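Local coordinates for protein Non-ribosomal peptide synthetase (Streptomyces halstedii, PDB 3WV4) that is of unspecified function but belongs to the non-ribosomal peptide synthetases and carries the AMP-binding enzyme fold of the ANL clan, at residues Leu381-Pro384 and Gly385-Gly388; Ser170-Ala173 and Asp174-Leu178; Thr72-Glu75 and Leu76-His79; Glu151-Ala154 and Asp155-Arg158. All coordinates share one frame; numbering follows the deposited sequence.

In the fold
Contact 1 stands apart: it is a surface turn between strands 371-375 and 388-393, on the opposite side of the chain's centre from contact 2, with centres about 56 Å apart. The other three are single helix stretches, each with one face buried. Contacts 2 and 3 touch, Trp-172 CZ2 lying 3.5 Å from His-79 ND1, so helices 168-180 and 73-89 share an interface; contact 4, on helix 151-160, precedes contact 2 in the chain. Chemistry follows place. Contact 1 depends on prolines, glycine and a water, contact 3 on a capping box at a helix start; contacts 2 and 4 have buried apolar faces, contact 2 with a salt bridge on its outer side and contact 4 with a salt-bridge network beside strand 165-167.

Contact 1: residues Leu381-Pro384 and Gly385-Gly388; sequences LLPP and GEPG
A type II beta turn from Pro-383 to Glu-386 reverses the chain between strands 371-375 and 388-393, and its closing bond runs from Glu-386 N to Pro-383 O, 3.2 Å with an N-H...O angle of 153°. The same carbonyl oxygen takes a second donor: water 1 gives one proton to Pro-383 O and the other to Glu-386 O, at 2.8 Å from the latter, so the two ends of the turn are tied both directly and through the water. Pro-384 fills the second position of the turn. Gly-385 follows in the third with phi 87°, a positive value that glycine adopts readily.

Side chains close up on the stems. The CG of Glu-386 swings beside its own backbone N (chi1 -54°), which brings it obliquely against the Pro-383 ring, 3.5 Å from Pro-383 CG and the same from Pro-383 CD. The chain bends at chi2 and turns the carboxylate away from the proline. Leu-382 meets Glu-386 lower down, crossing it at about a right angle with Leu-382 CG 3.8 Å from Glu-386 CB. Its CD2 also approaches Gly-388 CA at 3.8 Å, but it comes so near Pro-387 O that the modelled position of this branch is doubtful.

Backbone bonds from Leu-382 to Ile-374 and from Gly-388 to Gly-429 bind the stems to neighbouring strands, while Gly-385 bonds to Leu-431. The whole is a proline- and glycine-built type II turn, exposed at its tip, in the connection between two antiparallel strands of the mixed sheet.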
loop_
_atom_site.group_PDB
_atom_site.type_symbol
_atom_site.label_atom_id
_atom_site.label_comp_id
_atom_site.label_asym_id
_atom_site.label_seq_id
_atom_site.Cartn_x
_atom_site.Cartn_y
_atom_site.Cartn_z
ATOM N N LEU A 381 3.026 -31.218 -4.404
ATOM C CA LEU A 381 2.926 -30.774 -3.033
ATOM C C LEU A 381 3.955 -31.501 -2.199
ATOM O O LEU A 381 4.082 -32.730 -2.297
ATOM C CB LEU A 381 1.534 -31.065 -2.495
ATOM C CG LEU A 381 1.097 -30.175 -1.347
ATOM C CD1 LEU A 381 0.121 -29.142 -1.889
ATOM C CD2 LEU A 381 0.472 -30.988 -0.201
ATOM N N LEU A 382 4.711 -30.751 -1.395
ATOM C CA LEU A 382 5.662 -31.355 -0.457
ATOM C C LEU A 382 4.965 -31.466 0.885
ATOM O O LEU A 382 3.961 -30.782 1.125
ATOM C CB LEU A 382 6.928 -30.513 -0.323
ATOM C CG LEU A 382 8.224 -30.797 -1.082
ATOM C CD1 LEU A 382 8.101 -31.953 -2.058
ATOM C CD2 LEU A 382 8.828 -29.571 -1.736
ATOM N N PRO A 383 5.468 -32.356 1.758
ATOM C CA PRO A 383 4.947 -32.443 3.113
ATOM C C PRO A 383 5.709 -31.507 4.039
ATOM O O PRO A 383 6.739 -30.964 3.637
ATOM C CB PRO A 383 5.199 -33.906 3.498
ATOM C CG PRO A 383 6.426 -34.274 2.732
ATOM C CD PRO A 383 6.443 -33.426 1.473
ATOM N N PRO A 384 5.198 -31.319 5.272
ATOM C CA PRO A 384 5.800 -30.393 6.225
ATOM C C PRO A 384 7.245 -30.726 6.446
ATOM O O PRO A 384 7.614 -31.887 6.368
ATOM C CB PRO A 384 5.015 -30.643 7.518
ATOM C CG PRO A 384 3.686 -31.161 7.079
ATOM C CD PRO A 384 3.906 -31.853 5.752
ATOM N N GLY A 385 8.058 -29.705 6.701
ATOM C CA GLY A 385 9.485 -29.879 6.944
ATOM C C GLY A 385 10.314 -29.873 5.677
ATOM O O GLY A 385 11.497 -29.559 5.710
ATOM N N GLU A 386 9.694 -30.146 4.541
ATOM C CA GLU A 386 10.455 -30.320 3.284
ATOM C C GLU A 386 10.582 -28.988 2.550
ATOM O O GLU A 386 9.583 -28.287 2.385
ATOM C CB GLU A 386 9.804 -31.353 2.361
ATOM C CG GLU A 386 9.552 -32.725 2.992
ATOM C CD GLU A 386 10.795 -33.563 3.181
ATOM O OE1 GLU A 386 11.896 -33.130 2.773
ATOM O OE2 GLU A 386 10.663 -34.681 3.723
ATOM N N PRO A 387 11.807 -28.645 2.094
ATOM C CA PRO A 387 12.046 -27.381 1.371
ATOM C C PRO A 387 11.537 -27.413 -0.063
ATOM O O PRO A 387 11.578 -28.439 -0.708
ATOM C CB PRO A 387 13.581 -27.241 1.372
ATOM C CG PRO A 387 14.100 -28.277 2.323
ATOM C CD PRO A 387 13.063 -29.372 2.356
ATOM N N GLY A 388 11.071 -26.275 -0.562
ATOM C CA GLY A 388 10.565 -26.160 -1.938
ATOM C C GLY A 388 10.211 -24.739 -2.274
ATOM O O GLY A 388 10.445 -23.829 -1.491
HETATM O O HOH W 1 7.274 -27.804 3.871
#

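Contact 2: residues Ser170-Ala173 and Asp174-Leu178; sequences SLWA and DVERL
Val-175 covers one face of the Trp-172 indole, three residues back along helix 168-180. Its CG1 stands 3.9 Å from the centroid of the six-membered ring and only 7° off the ring normal, a CH-pi contact. Val-175 is set for two partners: CG1 lies opposite its own backbone N, over the indole, while CG2 runs to Leu-171 CD1 at 3.8 Å, those two side chains lying side by side and pointing the same way.

The backbone polar atoms are met by regular helical bonds. Val-175 N gives to Leu-171 O, Glu-176 N to Trp-172 O at 2.9 Å, and Arg-177 N to Ala-173 O at 3.1 Å. The next rung is Leu-178 N to Asp-174 O.

On the outer side, Asp-174 OD1 receives two donors from Arg-177. The salt bridge runs to Arg-177 NH2, 3.2 Å from Asp-174 OD1, and Arg-177 NE adds a weak bond to the same oxygen. The carboxylate oxygen lies in the guanidinium plane, yet the guanidinium comes in from above the carboxylate, 58° out of its plane. Glu-176 reaches the indole from its rim instead: Glu-176 OE2 sits 3.7 Å from Trp-172 CD1, the carboxylate and ring planes turned 55° apart. The same OE2 has a long, weak ion pair with Arg-179.

Inward, Val-175 packs on Ala-82 and Phe-83 of helix 73-89, Leu-171 and Leu-178 both rest on Trp-86, and Trp-172 reaches Gln-107 and Ala-110 of helix 106-116.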
loop_
_atom_site.group_PDB
_atom_site.type_symbol
_atom_site.label_atom_id
_atom_site.label_comp_id
_atom_site.label_asym_id
_atom_site.label_seq_id
_atom_site.Cartn_x
_atom_site.Cartn_y
_atom_site.Cartn_z
ATOM N N SER A 170 -1.458 23.831 -9.331
ATOM C CA SER A 170 -2.256 24.479 -10.313
ATOM C C SER A 170 -3.598 23.744 -10.389
ATOM O O SER A 170 -4.676 24.362 -10.229
ATOM C CB SER A 170 -1.512 24.576 -11.652
ATOM O OG SER A 170 -1.877 23.532 -12.533
ATOM N N LEU A 171 -3.564 22.432 -10.617
ATOM C CA LEU A 171 -4.841 21.728 -10.813
ATOM C C LEU A 171 -5.690 21.672 -9.560
ATOM O O LEU A 171 -6.892 21.521 -9.654
ATOM C CB LEU A 171 -4.707 20.322 -11.360
ATOM C CG LEU A 171 -4.341 19.209 -10.360
ATOM C CD1 LEU A 171 -5.596 18.559 -9.772
ATOM C CD2 LEU A 171 -3.478 18.162 -11.034
ATOM N N TRP A 172 -5.093 21.785 -8.386
ATOM C CA TRP A 172 -5.874 21.808 -7.165
ATOM C C TRP A 172 -6.807 23.012 -7.108
ATOM O O TRP A 172 -7.857 22.909 -6.528
ATOM C CB TRP A 172 -5.014 21.704 -5.887
ATOM C CG TRP A 172 -5.760 20.963 -4.792
ATOM C CD1 TRP A 172 -6.256 21.484 -3.631
ATOM C CD2 TRP A 172 -6.121 19.571 -4.801
ATOM N NE1 TRP A 172 -6.903 20.501 -2.926
ATOM C CE2 TRP A 172 -6.848 19.323 -3.630
ATOM C CE3 TRP A 172 -5.922 18.519 -5.706
ATOM C CZ2 TRP A 172 -7.364 18.066 -3.329
ATOM C CZ3 TRP A 172 -6.420 17.257 -5.399
ATOM C CH2 TRP A 172 -7.141 17.045 -4.233
ATOM N N ALA A 173 -6.434 24.141 -7.725
ATOM C CA ALA A 173 -7.358 25.285 -7.752
ATOM C C ALA A 173 -8.702 24.876 -8.330
ATOM O O ALA A 173 -9.761 25.211 -7.785
ATOM C CB ALA A 173 -6.765 26.452 -8.567
ATOM N N ASP A 174 -8.657 24.167 -9.449
ATOM C CA ASP A 174 -9.868 23.662 -10.087
ATOM C C ASP A 174 -10.599 22.676 -9.226
ATOM O O ASP A 174 -11.817 22.707 -9.177
ATOM C CB ASP A 174 -9.524 22.994 -11.432
ATOM C CG ASP A 174 -8.970 23.995 -12.435
ATOM O OD1 ASP A 174 -9.335 25.208 -12.323
ATOM O OD2 ASP A 174 -8.165 23.568 -13.302
ATOM N N VAL A 175 -9.868 21.772 -8.577
ATOM C CA VAL A 175 -10.515 20.754 -7.746
ATOM C C VAL A 175 -11.278 21.444 -6.634
ATOM O O VAL A 175 -12.351 20.998 -6.233
ATOM C CB VAL A 175 -9.519 19.727 -7.162
ATOM C CG1 VAL A 175 -10.151 18.898 -6.048
ATOM C CG2 VAL A 175 -9.034 18.788 -8.239
ATOM N N GLU A 176 -10.712 22.506 -6.091
ATOM C CA GLU A 176 -11.421 23.249 -5.035
ATOM C C GLU A 176 -12.709 23.919 -5.552
ATOM O O GLU A 176 -13.760 23.867 -4.882
ATOM C CB GLU A 176 -10.476 24.264 -4.389
ATOM C CG GLU A 176 -9.451 23.552 -3.531
ATOM C CD GLU A 176 -8.455 24.466 -2.862
ATOM O OE1 GLU A 176 -8.002 25.455 -3.498
ATOM O OE2 GLU A 176 -8.075 24.140 -1.715
ATOM N N ARG A 177 -12.644 24.505 -6.737
ATOM C CA ARG A 177 -13.837 25.092 -7.327
ATOM C C ARG A 177 -14.870 24.014 -7.504
ATOM O O ARG A 177 -16.030 24.185 -7.192
ATOM C CB ARG A 177 -13.543 25.676 -8.683
ATOM C CG ARG A 177 -12.750 26.969 -8.705
ATOM C CD ARG A 177 -12.709 27.539 -10.154
ATOM N NE ARG A 177 -12.229 26.538 -11.166
ATOM C CZ ARG A 177 -13.025 25.712 -11.885
ATOM N NH1 ARG A 177 -14.358 25.744 -11.762
ATOM N NH2 ARG A 177 -12.501 24.829 -12.721
ATOM N N LEU A 178 -14.415 22.866 -7.999
ATOM C CA LEU A 178 -15.298 21.750 -8.240
ATOM C C LEU A 178 -15.862 21.253 -6.952
ATOM O O LEU A 178 -17.015 20.851 -6.888
ATOM C CB LEU A 178 -14.556 20.633 -8.922
ATOM C CG LEU A 178 -14.268 20.929 -10.401
ATOM C CD1 LEU A 178 -13.191 20.004 -10.974
ATOM C CD2 LEU A 178 -15.559 20.853 -11.207
#

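Contact 3: residues Thr72-Glu75 and Leu76-His79; sequences TYQE and LLNH
Leu-76 N bonds to Thr-72 O at 2.9 Å, opening the backbone ladder of helix 73-89. Leu-77 N to Tyr-73 O and Asn-78 N to Gln-74 O come next, followed by His-79 N to Glu-75 O, 3.0 Å and almost straight at 175°.

Ring and amide contacts come second. His-79 folds back beside its own backbone N (chi1 -70°), turning the ring edge to the carbonyl it already bonds through the main chain. Glu-75 O lies close to the ring plane, but its 2.9 Å distance from His-79 CD2 is short, and the exact placement of the ring is doubtful. The ring also stacks with Trp-71. Gln-74 and Asn-78 meet one turn apart, their amide planes only 22° from parallel.

Apolar and buried groups form the third set. Leu-76 packs on Leu-51 of helix 47-57 and on Val-109 of helix 106-116, and Leu-77 also leans on Leu-51. Tyr-73 points into the fold, where its hydroxyl is hydrogen-bonded to Ala-260 O.

Last come the bonds at the helix start. Glu-75 N gives to Thr-72 OG1 at 3.1 Å, and in return Thr-72 N gives to Glu-75 OE1 at 2.8 Å, meeting it on the anti side of the carboxylate. With Thr-72 as N-cap, this reciprocal pair is a capping box, the motif that closes the first turn of a helix emerging directly from strand 70-72.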
loop_
_atom_site.group_PDB
_atom_site.type_symbol
_atom_site.label_atom_id
_atom_site.label_comp_id
_atom_site.label_asym_id
_atom_site.label_seq_id
_atom_site.Cartn_x
_atom_site.Cartn_y
_atom_site.Cartn_z
ATOM N N THR A 72 -11.053 15.362 7.632
ATOM C CA THR A 72 -11.962 14.367 8.138
ATOM C C THR A 72 -12.335 13.432 7.017
ATOM O O THR A 72 -12.028 13.683 5.885
ATOM C CB THR A 72 -13.271 15.002 8.634
ATOM O OG1 THR A 72 -13.946 15.585 7.523
ATOM C CG2 THR A 72 -12.994 16.063 9.681
ATOM N N TYR A 73 -13.045 12.358 7.331
ATOM C CA TYR A 73 -13.508 11.433 6.278
ATOM C C TYR A 73 -14.433 12.119 5.311
ATOM O O TYR A 73 -14.337 11.875 4.097
ATOM C CB TYR A 73 -14.143 10.157 6.850
ATOM C CG TYR A 73 -13.092 9.166 7.152
ATOM C CD1 TYR A 73 -12.576 9.047 8.407
ATOM C CD2 TYR A 73 -12.500 8.424 6.122
ATOM C CE1 TYR A 73 -11.535 8.174 8.649
ATOM C CE2 TYR A 73 -11.476 7.548 6.355
ATOM C CZ TYR A 73 -10.998 7.423 7.617
ATOM O OH TYR A 73 -9.947 6.547 7.860
ATOM N N GLN A 74 -15.268 13.028 5.811
ATOM C CA GLN A 74 -16.094 13.832 4.914
ATOM C C GLN A 74 -15.270 14.649 3.948
ATOM O O GLN A 74 -15.536 14.634 2.761
ATOM C CB GLN A 74 -17.037 14.777 5.689
ATOM C CG GLN A 74 -17.996 15.509 4.776
ATOM C CD GLN A 74 -19.041 14.592 4.186
ATOM O OE1 GLN A 74 -19.009 14.256 2.991
ATOM N NE2 GLN A 74 -19.999 14.194 5.018
ATOM N N GLU A 75 -14.262 15.343 4.465
ATOM C CA GLU A 75 -13.392 16.176 3.627
ATOM C C GLU A 75 -12.698 15.345 2.604
ATOM O O GLU A 75 -12.627 15.728 1.463
ATOM C CB GLU A 75 -12.381 16.964 4.464
ATOM C CG GLU A 75 -13.022 18.130 5.246
ATOM C CD GLU A 75 -12.065 18.739 6.262
ATOM O OE1 GLU A 75 -11.613 18.031 7.175
ATOM O OE2 GLU A 75 -11.707 19.918 6.073
ATOM N N LEU A 76 -12.204 14.182 3.010
ATOM C CA LEU A 76 -11.491 13.321 2.052
ATOM C C LEU A 76 -12.408 12.908 0.928
ATOM O O LEU A 76 -12.019 12.860 -0.233
ATOM C CB LEU A 76 -10.915 12.087 2.765
ATOM C CG LEU A 76 -10.324 11.047 1.838
ATOM C CD1 LEU A 76 -9.235 11.646 0.978
ATOM C CD2 LEU A 76 -9.777 9.887 2.683
ATOM N N LEU A 77 -13.635 12.565 1.276
ATOM C CA LEU A 77 -14.600 12.127 0.265
ATOM C C LEU A 77 -14.948 13.281 -0.657
ATOM O O LEU A 77 -14.965 13.108 -1.846
ATOM C CB LEU A 77 -15.878 11.563 0.933
ATOM C CG LEU A 77 -17.026 11.225 0.028
ATOM C CD1 LEU A 77 -16.721 10.006 -0.821
ATOM C CD2 LEU A 77 -18.283 10.978 0.868
ATOM N N ASN A 78 -15.185 14.465 -0.094
ATOM C CA ASN A 78 -15.481 15.642 -0.904
ATOM C C ASN A 78 -14.400 15.884 -1.966
ATOM O O ASN A 78 -14.699 15.975 -3.152
ATOM C CB ASN A 78 -15.612 16.897 -0.020
ATOM C CG ASN A 78 -16.882 16.897 0.827
ATOM O OD1 ASN A 78 -17.802 16.144 0.572
ATOM N ND2 ASN A 78 -16.899 17.731 1.883
ATOM N N HIS A 79 -13.145 15.948 -1.516
ATOM C CA HIS A 79 -12.022 16.197 -2.406
ATOM C C HIS A 79 -11.829 15.069 -3.395
ATOM O O HIS A 79 -11.521 15.333 -4.571
ATOM C CB HIS A 79 -10.769 16.410 -1.608
ATOM C CG HIS A 79 -10.746 17.699 -0.856
ATOM N ND1 HIS A 79 -10.202 18.848 -1.392
ATOM C CD2 HIS A 79 -11.197 18.041 0.377
ATOM C CE1 HIS A 79 -10.297 19.837 -0.514
ATOM N NE2 HIS A 79 -10.916 19.383 0.555
#

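Contact 4: residues Glu151-Ala154 and Asp155-Arg158; sequences ETAA and DRLR
Glu-151 reaches Arg-158 two turns along helix 151-160: Arg-158 NH1 gives a straight but weak bond to Glu-151 OE1 at 3.4 Å, part of a salt bridge. The two charged planes are nearly coplanar, 14° apart. The same NH1 is paired with Asp-155 OD1 at 3.1 Å, so a single nitrogen serves both carboxylates in a salt-bridge network, and its positive charge probably eases their mutual repulsion. Through its backbone, Glu-151 O accepts from Asp-155 N at 2.8 Å.

Thr-152 O takes Arg-156 N, while its hydroxyl turns back to Asp-150. Ala-153 receives the Arg-156 guanidinium, bent at chi3 (-42°) so that one face lies over Ala-153 CA; Arg-156 CZ is 3.9 Å from that atom. Ala-153 O accepts from Leu-157 N.

Ala-154 ends the segment with its CB over a face of the other guanidinium, 3.8 Å from Arg-158 NH1, and its O accepts from Arg-158 N.

The helix is the crossover of a beta-alpha-beta unit: Ala-154 and Leu-157 pack on Val-165 of strand 165-167 and Ala-148 of strand 145-148, and Arg-158 NH2 bonds to Val-165 O.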
loop_
_atom_site.group_PDB
_atom_site.type_symbol
_atom_site.label_atom_id
_atom_site.label_comp_id
_atom_site.label_asym_id
_atom_site.label_seq_id
_atom_site.Cartn_x
_atom_site.Cartn_y
_atom_site.Cartn_z
ATOM N N GLU A 151 5.997 22.825 -10.365
ATOM C CA GLU A 151 6.299 23.184 -11.756
ATOM C C GLU A 151 7.674 22.727 -12.206
ATOM O O GLU A 151 7.860 22.341 -13.356
ATOM C CB GLU A 151 6.126 24.701 -11.998
ATOM C CG GLU A 151 4.670 25.101 -12.164
ATOM C CD GLU A 151 3.978 24.395 -13.329
ATOM O OE1 GLU A 151 4.639 24.104 -14.371
ATOM O OE2 GLU A 151 2.764 24.154 -13.217
ATOM N N THR A 152 8.640 22.762 -11.310
ATOM C CA THR A 152 9.980 22.301 -11.664
ATOM C C THR A 152 9.876 20.811 -12.032
ATOM O O THR A 152 10.339 20.384 -13.088
ATOM C CB THR A 152 11.048 22.619 -10.576
ATOM O OG1 THR A 152 10.462 22.586 -9.273
ATOM C CG2 THR A 152 11.633 24.013 -10.794
ATOM N N ALA A 153 9.226 20.033 -11.166
ATOM C CA ALA A 153 9.045 18.591 -11.410
ATOM C C ALA A 153 8.240 18.333 -12.662
ATOM O O ALA A 153 8.500 17.387 -13.375
ATOM C CB ALA A 153 8.409 17.903 -10.197
ATOM N N ALA A 154 7.247 19.175 -12.927
ATOM C CA ALA A 154 6.448 19.007 -14.125
ATOM C C ALA A 154 7.290 19.330 -15.355
ATOM O O ALA A 154 7.066 18.744 -16.407
ATOM C CB ALA A 154 5.185 19.867 -14.090
ATOM N N ASP A 155 8.210 20.281 -15.257
ATOM C CA ASP A 155 9.114 20.553 -16.412
ATOM C C ASP A 155 10.038 19.366 -16.661
ATOM O O ASP A 155 10.212 18.953 -17.802
ATOM C CB ASP A 155 9.927 21.833 -16.240
ATOM C CG ASP A 155 9.057 23.081 -16.360
ATOM O OD1 ASP A 155 8.129 23.103 -17.217
ATOM O OD2 ASP A 155 9.290 24.029 -15.585
ATOM N N ARG A 156 10.603 18.796 -15.605
ATOM C CA ARG A 156 11.396 17.586 -15.787
ATOM C C ARG A 156 10.578 16.485 -16.484
ATOM O O ARG A 156 11.068 15.832 -17.413
ATOM C CB ARG A 156 12.006 17.126 -14.472
ATOM C CG ARG A 156 13.108 18.065 -13.969
ATOM C CD ARG A 156 13.968 17.424 -12.874
ATOM N NE ARG A 156 13.183 16.669 -11.875
ATOM C CZ ARG A 156 12.613 17.178 -10.772
ATOM N NH1 ARG A 156 12.729 18.472 -10.464
ATOM N NH2 ARG A 156 11.909 16.381 -9.964
ATOM N N LEU A 157 9.313 16.318 -16.098
ATOM C CA LEU A 157 8.487 15.287 -16.729
ATOM C C LEU A 157 8.168 15.557 -18.172
ATOM O O LEU A 157 8.032 14.608 -18.937
ATOM C CB LEU A 157 7.179 15.034 -15.954
ATOM C CG LEU A 157 7.262 14.102 -14.743
ATOM C CD1 LEU A 157 8.567 14.212 -13.975
ATOM C CD2 LEU A 157 6.077 14.343 -13.820
ATOM N N ARG A 158 8.047 16.829 -18.548
ATOM C CA ARG A 158 7.784 17.186 -19.946
ATOM C C ARG A 158 8.966 16.857 -20.862
ATOM O O ARG A 158 8.779 16.644 -22.041
ATOM C CB ARG A 158 7.381 18.668 -20.106
ATOM C CG ARG A 158 5.945 18.973 -19.682
ATOM C CD ARG A 158 5.711 20.458 -19.385
ATOM N NE ARG A 158 4.421 20.679 -18.719
ATOM C CZ ARG A 158 4.227 21.468 -17.662
ATOM N NH1 ARG A 158 5.222 22.146 -17.101
ATOM N NH2 ARG A 158 3.030 21.565 -17.131
#